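Local coordinates for peruvianin-I (Thevetia peruviana, PDB 6ORM), which hydrolyses peptide bonds as a cysteine peptidase of the latex, although it is built as a germin-like protein of the cupin family, at the glycan on Asn55. Sequence-based numbering; all coordinates share one arbitrary frame.

The glycan on Asn55. Residues 39, 41, 44-49, 55-57. With NAG (2-acetamido-2-deoxy-beta-D-glucopyranose), chain B; NAG (2-acetamido-2-deoxy-beta-D-glucopyranose), chain C.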
# COMPACT_ATOMS: atom_id res chain seq x y z
N TYR A 39 9.27 -10.16 -23.77
CA TYR A 39 8.28 -9.56 -24.66
C TYR A 39 9.02 -8.84 -25.77
O TYR A 39 9.91 -8.03 -25.50
CB TYR A 39 7.35 -8.59 -23.92
CG TYR A 39 6.27 -8.03 -24.82
CD1 TYR A 39 5.18 -8.81 -25.19
CD2 TYR A 39 6.34 -6.73 -25.31
CE1 TYR A 39 4.19 -8.31 -26.02
CE2 TYR A 39 5.35 -6.22 -26.14
CZ TYR A 39 4.28 -7.02 -26.49
OH TYR A 39 3.30 -6.52 -27.31
N GLY A 41 7.48 -7.18 -28.51
CA GLY A 41 6.60 -6.34 -29.30
C GLY A 41 7.31 -5.14 -29.92
O GLY A 41 6.91 -4.67 -30.99
N GLN A 44 8.44 -4.80 -33.64
CA GLN A 44 7.55 -4.25 -34.66
C GLN A 44 7.66 -2.72 -34.66
O GLN A 44 7.44 -2.08 -33.63
CB GLN A 44 6.10 -4.66 -34.41
CG GLN A 44 5.81 -6.15 -34.51
CD GLN A 44 4.39 -6.47 -34.07
OE1 GLN A 44 3.50 -5.62 -34.14
NE2 GLN A 44 4.18 -7.70 -33.61
N ALA A 45 8.00 -2.16 -35.82
CA ALA A 45 7.95 -0.72 -35.99
C ALA A 45 6.49 -0.25 -35.89
O ALA A 45 5.56 -1.05 -36.04
CB ALA A 45 8.55 -0.32 -37.34
N PRO A 46 6.27 1.03 -35.60
CA PRO A 46 4.91 1.57 -35.64
C PRO A 46 4.21 1.26 -36.95
O PRO A 46 4.75 1.50 -38.04
CB PRO A 46 5.13 3.08 -35.46
CG PRO A 46 6.37 3.16 -34.65
CD PRO A 46 7.25 2.05 -35.17
N SER A 47 3.00 0.70 -36.85
CA SER A 47 2.22 0.34 -38.03
C SER A 47 1.31 1.46 -38.50
O SER A 47 0.71 1.34 -39.58
CB SER A 47 1.38 -0.91 -37.74
OG SER A 47 0.47 -0.68 -36.69
N GLY A 48 1.19 2.53 -37.74
CA GLY A 48 0.33 3.63 -38.12
C GLY A 48 0.39 4.70 -37.06
O GLY A 48 0.99 4.51 -36.00
N PHE A 49 -0.24 5.83 -37.35
CA PHE A 49 -0.21 6.97 -36.44
C PHE A 49 -1.60 7.56 -36.32
O PHE A 49 -2.41 7.46 -37.24
CB PHE A 49 0.78 8.03 -36.93
CG PHE A 49 2.21 7.58 -36.91
CD1 PHE A 49 2.73 6.83 -37.95
CD2 PHE A 49 3.02 7.89 -35.84
CE1 PHE A 49 4.04 6.41 -37.93
CE2 PHE A 49 4.34 7.47 -35.81
CZ PHE A 49 4.84 6.73 -36.86
N ASN A 55 2.16 7.44 -32.51
CA ASN A 55 1.93 6.01 -32.36
C ASN A 55 2.39 5.58 -30.98
O ASN A 55 3.51 5.89 -30.57
CB ASN A 55 2.66 5.16 -33.41
CG ASN A 55 2.57 3.67 -33.10
OD1 ASN A 55 3.44 3.11 -32.44
ND2 ASN A 55 1.49 3.04 -33.55
N VAL A 56 1.53 4.86 -30.26
CA VAL A 56 1.88 4.24 -28.99
C VAL A 56 1.89 2.73 -29.18
O VAL A 56 0.91 2.15 -29.67
CB VAL A 56 0.91 4.64 -27.87
CG1 VAL A 56 1.40 4.09 -26.54
CG2 VAL A 56 0.77 6.15 -27.81
N THR A 57 3.00 2.10 -28.80
CA THR A 57 3.10 0.64 -28.72
C THR A 57 3.05 0.28 -27.25
O THR A 57 3.98 0.59 -26.49
CB THR A 57 4.37 0.14 -29.39
OG1 THR A 57 4.43 0.62 -30.74
CG2 THR A 57 4.40 -1.39 -29.41
C1 NAG B . 1.25 1.64 -33.27
C2 NAG B . -0.13 1.18 -33.69
C3 NAG B . -0.43 -0.19 -33.09
C4 NAG B . 0.70 -1.18 -33.37
C5 NAG B . 2.08 -0.56 -33.08
C6 NAG B . 3.23 -1.42 -33.55
C7 NAG B . -1.76 2.96 -34.15
C8 NAG B . -2.77 3.89 -33.56
N2 NAG B . -1.14 2.14 -33.29
O3 NAG B . -1.65 -0.68 -33.63
O4 NAG B . 0.57 -2.30 -32.50
O5 NAG B . 2.21 0.71 -33.73
O6 NAG B . 3.00 -1.95 -34.85
O7 NAG B . -1.52 2.94 -35.35
C1 NAG C . -0.17 -3.43 -33.04
C2 NAG C . 0.01 -4.59 -32.06
C3 NAG C . -0.81 -5.80 -32.51
C4 NAG C . -2.26 -5.41 -32.74
C5 NAG C . -2.32 -4.25 -33.72
C6 NAG C . -3.73 -3.75 -33.96
C7 NAG C . 2.19 -4.45 -30.94
C8 NAG C . 3.60 -4.94 -30.93
N2 NAG C . 1.41 -4.95 -31.91
O3 NAG C . -0.73 -6.83 -31.53
O4 NAG C . -2.99 -6.52 -33.26
O5 NAG C . -1.57 -3.14 -33.21
O6 NAG C . -4.38 -3.44 -32.74
O7 NAG C . 1.77 -3.64 -30.12
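This is an N-glycosylation site in the sequon Asn55-Val56-Thr57, on strand 54-59, carrying a chitobiose core of two NAG units. The first sugar (chain B) is joined through its C1 to the amide nitrogen ND2 of Asn55. With CG anti to the backbone N (chi1 172°), the Asn55 amide reaches both the sugar and the carbonyl of Gly48. The same ND2 donates to the backbone O of Gly48 at 2.9 Å, in the plane of that carbonyl, which should limit rotation of the linkage. Residues 45-48 run along the first sugar. Its ring oxygen O5 accepts a fairly straight hydrogen bond from Ser47 N (3.2 Å, 161° at H). Its 6-hydroxyl O6 donates to the backbone O of Ala45 at 3.0 Å, from above the carbonyl plane. Ser47 OG adds a weak hydrogen bond to O6. OG1 of Thr57 sits beside C5. The protein hides much of this sugar and less of the second. O4 of the first sugar carries C1 of the second, a beta-1,4 linkage, and the 3-hydroxyl O3 donates a hydrogen bond to ring oxygen O5 of the second. On the second NAG (chain C), the acetamide points at the protein. The Gln44 chain is extended beyond CG, and its tip OE1 takes the N-H of N2 at 3.1 Å, bent (137° at H) and from above the carbonyl plane. The acetamide methyl C8 packs against Gly41 CA and Gln44 CD. An alanine at Gln44 would remove this hydrogen bond and packing, and would probably loosen the second sugar. The hydroxyl OH of Tyr39 lies 4.0 Å from C8.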